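Local coordinates for protein mRNA export factor (Human herpesvirus 1, PDB 4YXP) that regulates viral gene expression, inhibits cellular splicing and mediates nuclear export of viral intronless mRNAs, acting as a homodimer, at residues V38-A50 against T88-M102. Sequence-based numbering, arbitrary orientation.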
loop_
_atom_site.group_PDB
_atom_site.type_symbol
_atom_site.label_atom_id
_atom_site.label_comp_id
_atom_site.label_asym_id
_atom_site.label_seq_id
_atom_site.Cartn_x
_atom_site.Cartn_y
_atom_site.Cartn_z
ATOM N N VAL B 38 12.654 -19.737 5.503
ATOM C CA VAL B 38 12.000 -19.288 6.727
ATOM C C VAL B 38 10.500 -19.546 6.627
ATOM O O VAL B 38 9.861 -19.969 7.593
ATOM C CB VAL B 38 12.288 -17.795 7.000
ATOM C CG1 VAL B 38 11.395 -17.256 8.120
ATOM C CG2 VAL B 38 13.751 -17.599 7.359
ATOM N N MET B 39 9.945 -19.302 5.444
ATOM C CA MET B 39 8.505 -19.404 5.239
ATOM C C MET B 39 8.022 -20.845 5.077
ATOM O O MET B 39 6.818 -21.088 4.959
ATOM C CB MET B 39 8.102 -18.580 4.014
ATOM C CG MET B 39 8.369 -17.088 4.167
ATOM S SD MET B 39 7.607 -16.365 5.642
ATOM C CE MET B 39 5.888 -16.796 5.380
ATOM N N HIS B 40 8.948 -21.799 5.084
ATOM C CA HIS B 40 8.587 -23.205 4.943
ATOM C C HIS B 40 7.907 -23.733 6.207
ATOM O O HIS B 40 7.034 -24.598 6.141
ATOM C CB HIS B 40 9.825 -24.047 4.626
ATOM C CG HIS B 40 9.571 -25.522 4.639
ATOM N ND1 HIS B 40 8.763 -26.148 3.711
ATOM C CD2 HIS B 40 10.014 -26.496 5.467
ATOM C CE1 HIS B 40 8.723 -27.441 3.968
ATOM N NE2 HIS B 40 9.473 -27.681 5.028
ATOM N N ASP B 41 8.315 -23.201 7.355
ATOM C CA ASP B 41 7.790 -23.636 8.643
ATOM C C ASP B 41 7.853 -22.478 9.633
ATOM O O ASP B 41 8.589 -22.535 10.615
ATOM C CB ASP B 41 8.581 -24.837 9.164
ATOM C CG ASP B 41 7.983 -25.434 10.427
ATOM O OD1 ASP B 41 6.819 -25.115 10.754
ATOM O OD2 ASP B 41 8.678 -26.234 11.085
ATOM N N PRO B 42 7.075 -21.419 9.373
ATOM C CA PRO B 42 7.179 -20.168 10.132
ATOM C C PRO B 42 6.850 -20.314 11.614
ATOM O O PRO B 42 7.392 -19.570 12.427
ATOM C CB PRO B 42 6.165 -19.251 9.438
ATOM C CG PRO B 42 5.212 -20.165 8.762
ATOM C CD PRO B 42 5.999 -21.371 8.368
ATOM N N PHE B 43 5.980 -21.252 11.965
ATOM C CA PHE B 43 5.641 -21.462 13.369
ATOM C C PHE B 43 6.741 -22.250 14.068
ATOM O O PHE B 43 6.756 -22.353 15.293
ATOM C CB PHE B 43 4.293 -22.171 13.500
ATOM C CG PHE B 43 3.120 -21.279 13.216
ATOM C CD1 PHE B 43 2.609 -20.452 14.204
ATOM C CD2 PHE B 43 2.535 -21.257 11.965
ATOM C CE1 PHE B 43 1.535 -19.624 13.950
ATOM C CE2 PHE B 43 1.453 -20.429 11.703
ATOM C CZ PHE B 43 0.956 -19.611 12.696
ATOM N N GLY B 44 7.655 -22.802 13.274
ATOM C CA GLY B 44 8.860 -23.433 13.779
ATOM C C GLY B 44 8.721 -24.215 15.069
ATOM O O GLY B 44 9.413 -23.929 16.048
ATOM N N GLY B 45 7.827 -25.196 15.077
ATOM C CA GLY B 45 7.704 -26.098 16.207
ATOM C C GLY B 45 6.633 -25.737 17.221
ATOM O O GLY B 45 6.309 -26.549 18.089
ATOM N N GLN B 46 6.082 -24.531 17.124
ATOM C CA GLN B 46 5.047 -24.096 18.061
ATOM C C GLN B 46 3.834 -23.517 17.340
ATOM O O GLN B 46 3.563 -22.319 17.427
ATOM C CB GLN B 46 5.609 -23.066 19.043
ATOM C CG GLN B 46 6.670 -23.623 19.978
ATOM C CD GLN B 46 6.730 -22.885 21.304
ATOM O OE1 GLN B 46 5.712 -22.417 21.816
ATOM N NE2 GLN B 46 7.927 -22.778 21.866
ATOM N N PRO B 47 3.095 -24.375 16.622
ATOM C CA PRO B 47 1.859 -23.967 15.955
ATOM C C PRO B 47 0.707 -23.814 16.942
ATOM O O PRO B 47 0.853 -24.203 18.101
ATOM C CB PRO B 47 1.598 -25.118 14.985
ATOM C CG PRO B 47 2.174 -26.306 15.673
ATOM C CD PRO B 47 3.381 -25.808 16.421
ATOM N N PHE B 48 -0.414 -23.252 16.498
ATOM C CA PHE B 48 -1.623 -23.254 17.311
ATOM C C PHE B 48 -2.066 -24.698 17.543
ATOM O O PHE B 48 -2.107 -25.484 16.598
ATOM C CB PHE B 48 -2.760 -22.482 16.636
ATOM C CG PHE B 48 -2.599 -20.985 16.660
ATOM C CD1 PHE B 48 -2.626 -20.286 17.855
ATOM C CD2 PHE B 48 -2.464 -20.275 15.478
ATOM C CE1 PHE B 48 -2.494 -18.909 17.873
ATOM C CE2 PHE B 48 -2.336 -18.902 15.490
ATOM C CZ PHE B 48 -2.349 -18.217 16.686
ATOM N N PRO B 49 -2.388 -25.061 18.798
ATOM C CA PRO B 49 -3.093 -26.334 18.983
ATOM C C PRO B 49 -4.459 -26.274 18.309
ATOM O O PRO B 49 -5.144 -25.258 18.449
ATOM C CB PRO B 49 -3.224 -26.457 20.507
ATOM C CG PRO B 49 -2.191 -25.532 21.067
ATOM C CD PRO B 49 -2.065 -24.415 20.081
ATOM N N ALA B 50 -4.851 -27.321 17.591
ATOM C CA ALA B 50 -6.069 -27.262 16.781
ATOM C C ALA B 50 -7.010 -28.444 17.014
ATOM O O ALA B 50 -7.953 -28.652 16.249
ATOM C CB ALA B 50 -5.700 -27.180 15.310
ATOM N N THR B 88 -8.092 -19.518 21.677
ATOM C CA THR B 88 -6.886 -20.079 21.074
ATOM C C THR B 88 -5.793 -19.010 20.915
ATOM O O THR B 88 -4.622 -19.258 21.223
ATOM C CB THR B 88 -7.211 -20.721 19.701
ATOM O OG1 THR B 88 -8.070 -21.853 19.901
ATOM C CG2 THR B 88 -5.944 -21.174 18.977
ATOM N N PHE B 89 -6.172 -17.830 20.432
ATOM C CA PHE B 89 -5.238 -16.709 20.339
ATOM C C PHE B 89 -4.628 -16.384 21.698
ATOM O O PHE B 89 -3.409 -16.322 21.844
ATOM C CB PHE B 89 -5.933 -15.452 19.802
ATOM C CG PHE B 89 -6.257 -15.494 18.331
ATOM C CD1 PHE B 89 -5.596 -16.352 17.466
ATOM C CD2 PHE B 89 -7.225 -14.652 17.814
ATOM C CE1 PHE B 89 -5.901 -16.370 16.119
ATOM C CE2 PHE B 89 -7.535 -14.666 16.470
ATOM C CZ PHE B 89 -6.874 -15.526 15.621
ATOM N N ALA B 90 -5.487 -16.163 22.688
ATOM C CA ALA B 90 -5.052 -15.693 23.999
ATOM C C ALA B 90 -4.217 -16.737 24.732
ATOM O O ALA B 90 -3.323 -16.396 25.505
ATOM C CB ALA B 90 -6.259 -15.304 24.841
ATOM N N GLY B 91 -4.509 -18.007 24.485
ATOM C CA GLY B 91 -3.868 -19.090 25.209
ATOM C C GLY B 91 -2.504 -19.485 24.674
ATOM O O GLY B 91 -1.806 -20.287 25.291
ATOM N N ASN B 92 -2.119 -18.912 23.537
ATOM C CA ASN B 92 -0.885 -19.303 22.862
ATOM C C ASN B 92 -0.123 -18.077 22.358
ATOM O O ASN B 92 -0.111 -17.797 21.157
ATOM C CB ASN B 92 -1.203 -20.248 21.701
ATOM C CG ASN B 92 -1.890 -21.523 22.162
ATOM O OD1 ASN B 92 -1.236 -22.477 22.572
ATOM N ND2 ASN B 92 -3.217 -21.540 22.094
ATOM N N PRO B 93 0.519 -17.339 23.277
ATOM C CA PRO B 93 1.149 -16.060 22.922
ATOM C C PRO B 93 2.259 -16.164 21.875
ATOM O O PRO B 93 2.353 -15.282 21.021
ATOM C CB PRO B 93 1.714 -15.559 24.258
ATOM C CG PRO B 93 1.735 -16.741 25.161
ATOM C CD PRO B 93 0.617 -17.621 24.719
ATOM N N ARG B 94 3.082 -17.207 21.933
ATOM C CA ARG B 94 4.171 -17.348 20.972
ATOM C C ARG B 94 3.615 -17.583 19.568
ATOM O O ARG B 94 4.012 -16.909 18.617
ATOM C CB ARG B 94 5.118 -18.481 21.380
ATOM C CG ARG B 94 5.934 -18.164 22.628
ATOM C CD ARG B 94 7.095 -19.134 22.831
ATOM N NE ARG B 94 8.094 -19.033 21.770
ATOM C CZ ARG B 94 9.275 -19.643 21.787
ATOM N NH1 ARG B 94 9.625 -20.407 22.815
ATOM N NH2 ARG B 94 10.116 -19.487 20.772
ATOM N N ALA B 95 2.683 -18.522 19.439
ATOM C CA ALA B 95 2.021 -18.763 18.159
ATOM C C ALA B 95 1.296 -17.512 17.656
ATOM O O ALA B 95 1.272 -17.235 16.452
ATOM C CB ALA B 95 1.044 -19.922 18.279
ATOM N N ALA B 96 0.700 -16.758 18.575
ATOM C CA ALA B 96 -0.068 -15.573 18.204
ATOM C C ALA B 96 0.824 -14.477 17.627
ATOM O O ALA B 96 0.428 -13.787 16.690
ATOM C CB ALA B 96 -0.836 -15.039 19.406
ATOM N N SER B 97 2.018 -14.309 18.189
ATOM C CA SER B 97 2.944 -13.289 17.703
ATOM C C SER B 97 3.417 -13.649 16.296
ATOM O O SER B 97 3.512 -12.788 15.419
ATOM C CB SER B 97 4.142 -13.136 18.647
ATOM O OG SER B 97 5.051 -14.214 18.513
ATOM N N THR B 98 3.711 -14.929 16.093
ATOM C CA THR B 98 4.041 -15.449 14.772
ATOM C C THR B 98 2.911 -15.158 13.783
ATOM O O THR B 98 3.143 -14.600 12.708
ATOM C CB THR B 98 4.312 -16.971 14.825
ATOM O OG1 THR B 98 5.430 -17.230 15.683
ATOM C CG2 THR B 98 4.608 -17.527 13.445
ATOM N N ALA B 99 1.688 -15.530 14.155
ATOM C CA ALA B 99 0.523 -15.318 13.295
ATOM C C ALA B 99 0.337 -13.841 12.956
ATOM O O ALA B 99 0.039 -13.482 11.812
ATOM C CB ALA B 99 -0.727 -15.862 13.960
ATOM N N LYS B 100 0.512 -12.992 13.960
ATOM C CA LYS B 100 0.336 -11.554 13.806
ATOM C C LYS B 100 1.343 -10.986 12.805
ATOM O O LYS B 100 0.994 -10.154 11.967
ATOM C CB LYS B 100 0.472 -10.873 15.173
ATOM C CG LYS B 100 0.306 -9.362 15.187
ATOM C CD LYS B 100 0.179 -8.861 16.624
ATOM C CE LYS B 100 0.974 -7.588 16.870
ATOM N NZ LYS B 100 0.671 -7.002 18.211
ATOM N N ALA B 101 2.588 -11.445 12.887
ATOM C CA ALA B 101 3.634 -10.989 11.977
ATOM C C ALA B 101 3.317 -11.355 10.531
ATOM O O ALA B 101 3.523 -10.552 9.621
ATOM C CB ALA B 101 4.977 -11.572 12.384
ATOM N N MET B 102 2.820 -12.570 10.319
ATOM C CA MET B 102 2.492 -13.031 8.973
ATOM C C MET B 102 1.256 -12.320 8.424
ATOM O O MET B 102 1.230 -11.913 7.262
ATOM C CB MET B 102 2.277 -14.545 8.964
ATOM C CG MET B 102 3.559 -15.354 8.738
ATOM S SD MET B 102 3.265 -17.136 8.770
ATOM C CE MET B 102 2.536 -17.319 10.379
HETATM O O HOH W 1 8.155 -18.381 14.748
HETATM O O HOH W 2 5.397 -19.851 16.727
HETATM O O HOH W 3 -6.652 -24.213 20.322
#
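Phe-48 and Phe-43 of the loop 38-50 both rest on the face of helix 93-109 that carries Ala-95 and Ala-99. Over one face of the Phe-48 ring stands the methyl of Ala-95, its CB 3.9 Å from the ring centroid in a CH-pi contact, while Ala-99 CB meets the ring edge. Beyond, Phe-48 CZ approaches Phe-89 CD1 to 3.8 Å, the two rings meeting obliquely, and Thr-88 CG2 touches Phe-48 CD1. The Phe-43 ring takes a second CH-pi contact from Thr-98, whose CG2 lies 24° off the ring normal; with CG2 anti to the backbone N, the methyl faces the ring and OG1 meets two waters. Toward the CE2/CZ end of the same ring, and on the same side of its plane as Thr-98 CG2, Met-102 bends at chi3 (-57°) to pack CE 3.5 Å from Phe-43 CE2. Its SD makes an oblique Met-aromatic contact, 5.5 Å from the Phe-43 ring centroid, and packs 3.6 Å from Pro-42 CG.

The loop leads from helix 25-38 to helix 56-59, reversing through three beta turns, and lies across the junction of helices 75-91 and 93-109. Polar links between the segments run through water: Thr-98 OG1 shares one with Pro-42 O and another with Gln-46 O, and a third joins Thr-88 OG1 to Pro-49 O. At the solvent-facing end, Gln-46 NE2 lies over one face of the Arg-94 guanidinium, a contact of two donors and not a hydrogen bond, amide and guanidinium planes 58° apart. Asn-92, against Pro-49 CD, is held by a nearly straight ND2 bond of 2.8 Å to Thr-88 O, in the carbonyl plane. Farther out, the second subunit of the intertwined dimer supplies His-265 edge-to-face with Phe-43, Tyr-268 likewise with Phe-89, and Arg-249 hydrogen-bonded to Pro-42 O.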